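Putative oxidoreductase molybdopterin-binding subunit (Sulfolobus tokodaii, PDB 4ZOH) probably serves as the molybdenum-cofactor subunit of an oxidoreductase of the xanthine dehydrogenase and aldehyde oxidase family, holding a pterin cytosine dinucleotide. Local coordinates at residues M304-Y309 with N374-T379; I412-F417 with P564-G569; K587-D592 with D652-I657. One frame throughout, in Å; residues are numbered along the deposited sequence.

In the fold
Along the chain the three contacts come in series, each closing before the next opens. Contacts 1 and 2 have centres 12 Å apart and touch: Met304 and Ile308 of contact 1 pack on Ile412 of contact 2. Contact 2 stands at the end of a mixed four-stranded sheet ordered 405-412, 568-577, 583-593, 651-655, joining the first two strands and the loops beyond them. Contact 3 pairs the last two, its centre 16 Å from that of contact 2 and 23 Å from that of contact 1. Neighbouring strands 568-577 and 583-593 connect contacts 2 and 3, which both approach the bound pterin cytosine dinucleotide, the side chains of Thr415 and Trp653 lying about 6 and 7 Å from it.

Contact 1: M304-Y309 with N374-T379; sequences MLPGIY and NIFGVT
Pro306 lays the CG and CD edge of its ring over the amide of Asn374, with CG 3.5 Å from Asn374 ND2, the two side chains crossing at about a right angle. The same CG meets Ile375 CG2 at 3.7 Å and, obliquely, Phe376 CD2 at 4.1 Å, so one compact, rigid ring serves three neighbours. Phe376 has CG anti to its own carbonyl carbon (chi1 -74°), which brings the ring alongside the proline; Ile375 CG2 lies over one face of the Phe376 ring. Asn374 suits its place because its amide organises the turn. Asn374 OD1 accepts from Phe376 N at 2.8 Å, an Asx turn, and from Val378 N at 2.9 Å, the donors arriving from opposite faces of the amide plane; ND2 bonds to Arg303 O and Tyr380 OH. With both ends held, the amide cannot readily flip. Farther along, Met304 SD approaches Val378 CG2 loosely, at 4.4 Å. Gly307, at positive phi, lets the chain turn after Pro306. The contact joins the loop leaving helix 288-304 to the turn between strands 372-373 and 379-380, with strand 313-321 packed against Leu305, Ile375 and Phe376, helix 336-353 against Met304 and Leu305, and strand 405-412 against Met304 and Ile308.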
loop_
_atom_site.group_PDB
_atom_site.type_symbol
_atom_site.label_atom_id
_atom_site.label_comp_id
_atom_site.label_asym_id
_atom_site.label_seq_id
_atom_site.Cartn_x
_atom_site.Cartn_y
_atom_site.Cartn_z
ATOM N N MET A 304 11.354 -43.085 11.219
ATOM C CA MET A 304 12.793 -42.761 11.170
ATOM C C MET A 304 13.561 -43.375 12.331
ATOM O O MET A 304 14.786 -43.298 12.331
ATOM C CB MET A 304 13.085 -41.228 11.123
ATOM C CG MET A 304 12.449 -40.543 9.928
ATOM S SD MET A 304 12.987 -41.096 8.321
ATOM C CE MET A 304 14.691 -40.582 8.493
ATOM N N LEU A 305 12.847 -43.903 13.326
ATOM C CA LEU A 305 13.417 -44.750 14.409
ATOM C C LEU A 305 14.489 -45.791 14.017
ATOM O O LEU A 305 15.358 -46.036 14.794
ATOM C CB LEU A 305 12.307 -45.508 15.134
ATOM C CG LEU A 305 11.510 -44.709 16.160
ATOM C CD1 LEU A 305 10.364 -45.530 16.752
ATOM C CD2 LEU A 305 12.389 -44.195 17.263
ATOM N N PRO A 306 14.421 -46.418 12.826
ATOM C CA PRO A 306 15.568 -47.307 12.598
ATOM C C PRO A 306 16.897 -46.567 12.281
ATOM O O PRO A 306 17.978 -47.196 12.263
ATOM C CB PRO A 306 15.127 -48.155 11.378
ATOM C CG PRO A 306 13.636 -47.984 11.253
ATOM C CD PRO A 306 13.439 -46.546 11.728
ATOM N N GLY A 307 16.817 -45.269 11.972
ATOM C CA GLY A 307 17.995 -44.476 11.721
ATOM C C GLY A 307 18.847 -45.052 10.594
ATOM O O GLY A 307 18.341 -45.544 9.581
ATOM N N ILE A 308 20.162 -45.007 10.786
ATOM C CA ILE A 308 21.129 -45.450 9.769
ATOM C C ILE A 308 21.575 -46.903 10.024
ATOM O O ILE A 308 22.529 -47.346 9.396
ATOM C CB ILE A 308 22.405 -44.518 9.762
ATOM C CG1 ILE A 308 23.062 -44.471 11.164
ATOM C CG2 ILE A 308 22.044 -43.124 9.258
ATOM C CD1 ILE A 308 24.581 -44.540 11.115
ATOM N N TYR A 309 20.891 -47.609 10.939
ATOM C CA TYR A 309 21.274 -48.938 11.426
ATOM C C TYR A 309 20.685 -50.188 10.711
ATOM O O TYR A 309 19.588 -50.172 10.110
ATOM C CB TYR A 309 21.059 -48.993 12.914
ATOM C CG TYR A 309 21.727 -47.821 13.559
ATOM C CD1 TYR A 309 23.108 -47.638 13.454
ATOM C CD2 TYR A 309 20.989 -46.829 14.186
ATOM C CE1 TYR A 309 23.726 -46.553 14.024
ATOM C CE2 TYR A 309 21.592 -45.733 14.760
ATOM C CZ TYR A 309 22.967 -45.581 14.646
ATOM O OH TYR A 309 23.613 -44.512 15.236
ATOM N N ASN A 374 14.770 -49.095 4.892
ATOM C CA ASN A 374 14.672 -49.385 6.326
ATOM C C ASN A 374 13.458 -50.298 6.636
ATOM O O ASN A 374 12.612 -50.566 5.776
ATOM C CB ASN A 374 14.783 -48.094 7.211
ATOM C CG ASN A 374 13.420 -47.380 7.533
ATOM O OD1 ASN A 374 12.332 -47.827 7.182
ATOM N ND2 ASN A 374 13.517 -46.211 8.195
ATOM N N ILE A 375 13.382 -50.679 7.892
ATOM C CA ILE A 375 12.483 -51.645 8.420
ATOM C C ILE A 375 11.028 -51.188 8.317
ATOM O O ILE A 375 10.100 -52.040 8.203
ATOM C CB ILE A 375 12.971 -52.002 9.854
ATOM C CG1 ILE A 375 13.029 -53.500 10.075
ATOM C CG2 ILE A 375 12.168 -51.356 10.970
ATOM C CD1 ILE A 375 13.830 -54.259 9.050
ATOM N N PHE A 376 10.818 -49.859 8.333
ATOM C CA PHE A 376 9.478 -49.303 8.271
ATOM C C PHE A 376 9.173 -48.777 6.891
ATOM O O PHE A 376 8.282 -47.939 6.725
ATOM C CB PHE A 376 9.269 -48.229 9.340
ATOM C CG PHE A 376 9.110 -48.767 10.735
ATOM C CD1 PHE A 376 8.463 -49.981 10.969
ATOM C CD2 PHE A 376 9.566 -48.020 11.849
ATOM C CE1 PHE A 376 8.306 -50.459 12.282
ATOM C CE2 PHE A 376 9.430 -48.499 13.151
ATOM C CZ PHE A 376 8.775 -49.716 13.371
ATOM N N GLY A 377 9.961 -49.215 5.915
ATOM C CA GLY A 377 9.710 -48.932 4.511
ATOM C C GLY A 377 10.299 -47.645 3.928
ATOM O O GLY A 377 10.015 -47.323 2.769
ATOM N N VAL A 378 11.121 -46.898 4.687
ATOM C CA VAL A 378 11.729 -45.662 4.097
ATOM C C VAL A 378 12.927 -46.060 3.215
ATOM O O VAL A 378 13.877 -46.684 3.688
ATOM C CB VAL A 378 12.241 -44.710 5.185
ATOM C CG1 VAL A 378 12.602 -43.358 4.562
ATOM C CG2 VAL A 378 11.234 -44.589 6.310
ATOM N N THR A 379 12.894 -45.698 1.959
ATOM C CA THR A 379 14.055 -45.906 1.110
ATOM C C THR A 379 15.070 -44.741 1.190
ATOM O O THR A 379 14.793 -43.601 0.780
ATOM C CB THR A 379 13.636 -46.150 -0.334
ATOM O OG1 THR A 379 12.873 -47.368 -0.362
ATOM C CG2 THR A 379 14.871 -46.320 -1.285
#

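Contact 2: I412-F417 with P564-G569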
loop_
_atom_site.group_PDB
_atom_site.type_symbol
_atom_site.label_atom_id
_atom_site.label_comp_id
_atom_site.label_asym_id
_atom_site.label_seq_id
_atom_site.Cartn_x
_atom_site.Cartn_y
_atom_site.Cartn_z
ATOM N N ILE A 412 19.813 -39.663 9.548
ATOM C CA ILE A 412 19.365 -39.710 8.148
ATOM C C ILE A 412 17.985 -39.005 8.153
ATOM O O ILE A 412 17.438 -38.828 9.232
ATOM C CB ILE A 412 19.351 -41.149 7.607
ATOM C CG1 ILE A 412 19.125 -41.119 6.103
ATOM C CG2 ILE A 412 18.443 -42.074 8.434
ATOM C CD1 ILE A 412 19.839 -42.169 5.282
ATOM N N GLU A 413 17.464 -38.568 6.997
ATOM C CA GLU A 413 16.482 -37.532 6.995
ATOM C C GLU A 413 15.720 -37.638 5.705
ATOM O O GLU A 413 16.233 -38.247 4.757
ATOM C CB GLU A 413 17.192 -36.149 7.256
ATOM C CG GLU A 413 16.692 -34.850 6.610
ATOM C CD GLU A 413 15.368 -34.339 7.177
ATOM O OE1 GLU A 413 14.583 -35.188 7.761
ATOM O OE2 GLU A 413 15.100 -33.099 7.024
ATOM N N ILE A 414 14.483 -37.089 5.670
ATOM C CA ILE A 414 13.626 -37.169 4.459
ATOM C C ILE A 414 13.300 -35.760 4.009
ATOM O O ILE A 414 12.943 -34.951 4.813
ATOM C CB ILE A 414 12.357 -38.058 4.678
ATOM C CG1 ILE A 414 11.763 -37.835 6.086
ATOM C CG2 ILE A 414 12.738 -39.541 4.506
ATOM C CD1 ILE A 414 10.374 -38.467 6.358
ATOM N N THR A 415 13.409 -35.475 2.718
ATOM C CA THR A 415 13.274 -34.081 2.279
ATOM C C THR A 415 12.711 -34.086 0.889
ATOM O O THR A 415 12.675 -35.151 0.260
ATOM C CB THR A 415 14.674 -33.368 2.184
ATOM O OG1 THR A 415 15.355 -33.839 1.012
ATOM C CG2 THR A 415 15.518 -33.531 3.473
ATOM N N ALA A 416 12.322 -32.886 0.401
ATOM C CA ALA A 416 11.958 -32.654 -1.009
ATOM C C ALA A 416 10.649 -33.393 -1.394
ATOM O O ALA A 416 10.536 -34.102 -2.424
ATOM C CB ALA A 416 13.109 -33.006 -1.945
ATOM N N PHE A 417 9.672 -33.223 -0.541
ATOM C CA PHE A 417 8.330 -33.754 -0.738
ATOM C C PHE A 417 7.635 -33.091 -1.919
ATOM O O PHE A 417 7.962 -31.919 -2.342
ATOM C CB PHE A 417 7.536 -33.535 0.538
ATOM C CG PHE A 417 8.214 -34.057 1.776
ATOM C CD1 PHE A 417 7.889 -35.335 2.288
ATOM C CD2 PHE A 417 9.208 -33.290 2.445
ATOM C CE1 PHE A 417 8.512 -35.818 3.458
ATOM C CE2 PHE A 417 9.848 -33.793 3.601
ATOM C CZ PHE A 417 9.491 -35.063 4.100
ATOM N N PRO A 564 10.721 -39.062 -1.195
ATOM C CA PRO A 564 11.610 -38.059 -0.593
ATOM C C PRO A 564 13.123 -38.499 -0.702
ATOM O O PRO A 564 13.431 -39.662 -0.477
ATOM C CB PRO A 564 11.162 -38.027 0.882
ATOM C CG PRO A 564 9.780 -38.638 0.917
ATOM C CD PRO A 564 9.478 -39.279 -0.416
ATOM N N THR A 565 14.011 -37.593 -1.101
ATOM C CA THR A 565 15.452 -37.828 -1.129
ATOM C C THR A 565 16.037 -37.657 0.267
ATOM O O THR A 565 15.577 -36.799 1.053
ATOM C CB THR A 565 16.130 -36.918 -2.145
ATOM O OG1 THR A 565 17.456 -37.384 -2.416
ATOM C CG2 THR A 565 16.155 -35.421 -1.674
ATOM N N THR A 566 17.036 -38.487 0.601
ATOM C CA THR A 566 17.468 -38.638 2.012
ATOM C C THR A 566 18.938 -38.195 2.258
ATOM O O THR A 566 19.855 -38.913 1.843
ATOM C CB THR A 566 17.286 -40.109 2.479
ATOM O OG1 THR A 566 18.081 -40.974 1.625
ATOM C CG2 THR A 566 15.755 -40.542 2.433
ATOM N N PRO A 567 19.180 -36.988 2.881
ATOM C CA PRO A 567 20.576 -36.670 3.278
ATOM C C PRO A 567 20.858 -37.384 4.575
ATOM O O PRO A 567 19.924 -37.874 5.217
ATOM C CB PRO A 567 20.530 -35.161 3.546
ATOM C CG PRO A 567 19.129 -34.936 4.063
ATOM C CD PRO A 567 18.283 -35.834 3.149
ATOM N N TYR A 568 22.120 -37.383 4.987
ATOM C CA TYR A 568 22.566 -38.057 6.203
ATOM C C TYR A 568 23.859 -37.372 6.646
ATOM O O TYR A 568 24.523 -36.691 5.852
ATOM C CB TYR A 568 22.827 -39.579 5.913
ATOM C CG TYR A 568 23.826 -39.804 4.773
ATOM C CD1 TYR A 568 25.191 -40.053 5.043
ATOM C CD2 TYR A 568 23.427 -39.707 3.431
ATOM C CE1 TYR A 568 26.090 -40.254 3.989
ATOM C CE2 TYR A 568 24.321 -39.877 2.384
ATOM C CZ TYR A 568 25.662 -40.135 2.673
ATOM O OH TYR A 568 26.557 -40.270 1.640
ATOM N N GLY A 569 24.240 -37.545 7.904
ATOM C CA GLY A 569 25.549 -37.098 8.304
ATOM C C GLY A 569 25.887 -37.474 9.701
ATOM O O GLY A 569 25.139 -38.200 10.342
HETATM O O HOH W 1 12.559 -36.101 -3.516
#
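Thr415 meets the carbonyl of Thr565 with two donors: OG1 gives a hydrogen bond of 3.0 Å to Thr565 O, arriving 39° out of the carbonyl plane, and Thr415 N adds a weak one to the same oxygen. OG1 stands between the backbone N and the carbonyl carbon (chi1 75°), within reach of that oxygen, and is also bonded to Gly669 N. A water takes up Ala416 O at 3.0 Å and accepts weakly from Thr565 N, bridging the backbones where the pairing ends. Glu413 folds back at chi2, so that OE1 receives Ile414 N at 2.8 Å from above the carboxylate plane while also forming a salt bridge with Arg336. Asp381 engages both threonine hydroxyls of 564-569, OD2 at Thr565 and OD1 at Thr566. Prolines suit a segment whose pairing is so irregular, since they have no N-H to satisfy: Pro567 packs CG against Glu413 CG at 3.5 Å and brings CD up to Thr415 CG2 (3.6 Å), while Pro564 CG approaches Phe417 CE1 at 4.0 Å. Ile414 CG2 touches Thr566 CG2 at 3.8 Å, and Ile412 rests on Tyr568 CB. This is an antiparallel pair fraying into loops: Ile412 and Tyr568 form a non-hydrogen-bonded pair, Thr415 and Thr565 a single hydrogen-bonded bridge. The Thr415 side chain lies about 6 Å from the bound pterin cytosine dinucleotide, consistent with a place just behind the cofactor pocket.

Contact 3: K587-D592 with D652-I657; sequences KYVAVD and DWYYEI
Asp592 takes the indole N-H of Trp653: Trp653 NE1 reaches Asp592 OD2 at 2.8 Å, with an angle of 146° at the hydrogen. The oxygen lies almost in the indole plane, at the ring edge, and is met on its anti side but well out of the carboxylate plane, the carboxylate and ring planes being turned 56° apart. Trp653 extends its CG anti to the backbone N (chi1 179°), which carries the indole across to the neighbouring strand. Asp592 OD1 is engaged by His571 NE2 and weakly by Tyr411 OH, so both oxygens of this buried carboxylate are satisfied, and the imidazole and indole together fix its rotation. Between the strands runs a ladder of five backbone bonds, alternating in direction from Asp652 N to Tyr588 O at 3.0 Å through to Glu656 N to Asp592 O at 3.0 Å. Packing completes the two faces. On that of Asp592, Ala590 CB fits against the indole edge at Trp653 CD1, 3.8 Å away; its small methyl leaves room for the large ring. On the other face Val589 CG1 meets the Tyr654 edge in plane, 3.9 Å from CE2, while Val591 CG2 lies obliquely to the same ring at 4.3 Å from CD2. Tyr654 also stacks on Tyr395 of helix 385-401, whereas helix 600-619 flanks Trp653, whose side chain lies about 7 Å from the bound pterin cytosine dinucleotide. Two nearly parallel strands, paired in register and joined through helix 600-619, form a beta-alpha-beta crossover at the edge of an otherwise antiparallel four-stranded sheet.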
loop_
_atom_site.group_PDB
_atom_site.type_symbol
_atom_site.label_atom_id
_atom_site.label_comp_id
_atom_site.label_asym_id
_atom_site.label_seq_id
_atom_site.Cartn_x
_atom_site.Cartn_y
_atom_site.Cartn_z
ATOM N N LYS A 587 33.113 -26.882 20.964
ATOM C CA LYS A 587 33.202 -27.132 19.549
ATOM C C LYS A 587 32.079 -27.989 19.092
ATOM O O LYS A 587 31.609 -28.850 19.829
ATOM C CB LYS A 587 34.482 -27.886 19.183
ATOM C CG LYS A 587 35.768 -27.049 19.195
ATOM C CD LYS A 587 36.922 -27.679 18.411
ATOM C CE LYS A 587 38.333 -27.364 18.951
ATOM N NZ LYS A 587 38.414 -26.482 20.161
ATOM N N TYR A 588 31.706 -27.787 17.840
ATOM C CA TYR A 588 30.695 -28.573 17.226
ATOM C C TYR A 588 31.193 -28.788 15.831
ATOM O O TYR A 588 31.550 -27.832 15.160
ATOM C CB TYR A 588 29.343 -27.788 17.252
ATOM C CG TYR A 588 28.126 -28.647 16.860
ATOM C CD1 TYR A 588 27.199 -29.148 17.835
ATOM C CD2 TYR A 588 27.927 -28.960 15.522
ATOM C CE1 TYR A 588 26.090 -29.942 17.421
ATOM C CE2 TYR A 588 26.859 -29.746 15.126
ATOM C CZ TYR A 588 25.941 -30.211 16.063
ATOM O OH TYR A 588 24.954 -30.989 15.502
ATOM N N VAL A 589 31.171 -30.043 15.381
ATOM C CA VAL A 589 31.471 -30.353 14.000
ATOM C C VAL A 589 30.269 -31.029 13.314
ATOM O O VAL A 589 29.729 -31.949 13.866
ATOM C CB VAL A 589 32.733 -31.285 13.930
ATOM C CG1 VAL A 589 33.020 -31.750 12.501
ATOM C CG2 VAL A 589 33.964 -30.581 14.567
ATOM N N ALA A 590 29.932 -30.614 12.094
ATOM C CA ALA A 590 28.849 -31.243 11.324
ATOM C C ALA A 590 29.489 -31.754 10.077
ATOM O O ALA A 590 30.189 -30.999 9.339
ATOM C CB ALA A 590 27.757 -30.219 10.940
ATOM N N VAL A 591 29.237 -33.029 9.790
ATOM C CA VAL A 591 29.614 -33.516 8.460
ATOM C C VAL A 591 28.354 -33.968 7.769
ATOM O O VAL A 591 27.780 -34.948 8.206
ATOM C CB VAL A 591 30.679 -34.656 8.547
ATOM C CG1 VAL A 591 30.996 -35.145 7.129
ATOM C CG2 VAL A 591 31.954 -34.123 9.199
ATOM N N ASP A 592 27.951 -33.331 6.672
ATOM C CA ASP A 592 26.663 -33.653 6.028
ATOM C C ASP A 592 26.800 -34.126 4.593
ATOM O O ASP A 592 27.680 -33.679 3.829
ATOM C CB ASP A 592 25.747 -32.411 6.020
ATOM C CG ASP A 592 25.319 -31.950 7.431
ATOM O OD1 ASP A 592 25.170 -32.756 8.361
ATOM O OD2 ASP A 592 25.158 -30.711 7.630
ATOM N N ASP A 652 32.042 -25.893 12.958
ATOM C CA ASP A 652 32.615 -26.143 11.635
ATOM C C ASP A 652 31.668 -27.032 10.855
ATOM O O ASP A 652 31.289 -28.110 11.318
ATOM C CB ASP A 652 33.974 -26.868 11.771
ATOM C CG ASP A 652 35.035 -26.014 12.485
ATOM O OD1 ASP A 652 35.000 -24.792 12.379
ATOM O OD2 ASP A 652 35.891 -26.590 13.177
ATOM N N TRP A 653 31.343 -26.602 9.652
ATOM C CA TRP A 653 30.484 -27.334 8.801
ATOM C C TRP A 653 31.248 -27.853 7.593
ATOM O O TRP A 653 31.914 -27.090 6.891
ATOM C CB TRP A 653 29.304 -26.430 8.366
ATOM C CG TRP A 653 28.357 -27.169 7.426
ATOM C CD1 TRP A 653 27.435 -28.157 7.779
ATOM C CD2 TRP A 653 28.229 -26.994 6.014
ATOM N NE1 TRP A 653 26.749 -28.574 6.668
ATOM C CE2 TRP A 653 27.216 -27.898 5.571
ATOM C CE3 TRP A 653 28.865 -26.161 5.067
ATOM C CZ2 TRP A 653 26.828 -27.977 4.251
ATOM C CZ3 TRP A 653 28.507 -26.266 3.764
ATOM C CH2 TRP A 653 27.486 -27.173 3.341
ATOM N N TYR A 654 31.131 -29.155 7.358
ATOM C CA TYR A 654 31.673 -29.798 6.140
ATOM C C TYR A 654 30.623 -30.612 5.327
ATOM O O TYR A 654 29.692 -31.205 5.874
ATOM C CB TYR A 654 32.850 -30.735 6.482
ATOM C CG TYR A 654 33.882 -30.104 7.379
ATOM C CD1 TYR A 654 34.942 -29.323 6.828
ATOM C CD2 TYR A 654 33.830 -30.297 8.765
ATOM C CE1 TYR A 654 35.946 -28.768 7.683
ATOM C CE2 TYR A 654 34.789 -29.743 9.614
ATOM C CZ TYR A 654 35.853 -28.977 9.060
ATOM O OH TYR A 654 36.770 -28.405 9.903
ATOM N N TYR A 655 30.775 -30.645 4.022
ATOM C CA TYR A 655 29.894 -31.507 3.274
ATOM C C TYR A 655 30.677 -32.471 2.406
ATOM O O TYR A 655 31.814 -32.171 2.088
ATOM C CB TYR A 655 28.923 -30.703 2.454
ATOM C CG TYR A 655 29.535 -29.841 1.373
ATOM C CD1 TYR A 655 29.524 -30.254 0.032
ATOM C CD2 TYR A 655 30.088 -28.576 1.689
ATOM C CE1 TYR A 655 30.054 -29.429 -0.963
ATOM C CE2 TYR A 655 30.630 -27.753 0.720
ATOM C CZ TYR A 655 30.628 -28.178 -0.591
ATOM O OH TYR A 655 31.156 -27.324 -1.533
ATOM N N GLU A 656 30.066 -33.617 2.078
ATOM C CA GLU A 656 30.613 -34.570 1.088
ATOM C C GLU A 656 29.501 -34.877 0.133
ATOM O O GLU A 656 28.358 -35.013 0.571
ATOM C CB GLU A 656 31.085 -35.870 1.751
ATOM C CG GLU A 656 32.054 -35.680 2.926
ATOM C CD GLU A 656 33.514 -35.372 2.499
ATOM O OE1 GLU A 656 33.942 -35.788 1.394
ATOM O OE2 GLU A 656 34.246 -34.721 3.291
ATOM N N ILE A 657 29.799 -34.941 -1.159
ATOM C CA ILE A 657 28.815 -35.334 -2.123
ATOM C C ILE A 657 29.108 -36.776 -2.564
ATOM O O ILE A 657 29.826 -36.999 -3.562
ATOM C CB ILE A 657 28.807 -34.360 -3.308
ATOM C CG1 ILE A 657 28.696 -32.922 -2.792
ATOM C CG2 ILE A 657 27.764 -34.773 -4.359
ATOM C CD1 ILE A 657 28.951 -31.842 -3.841
#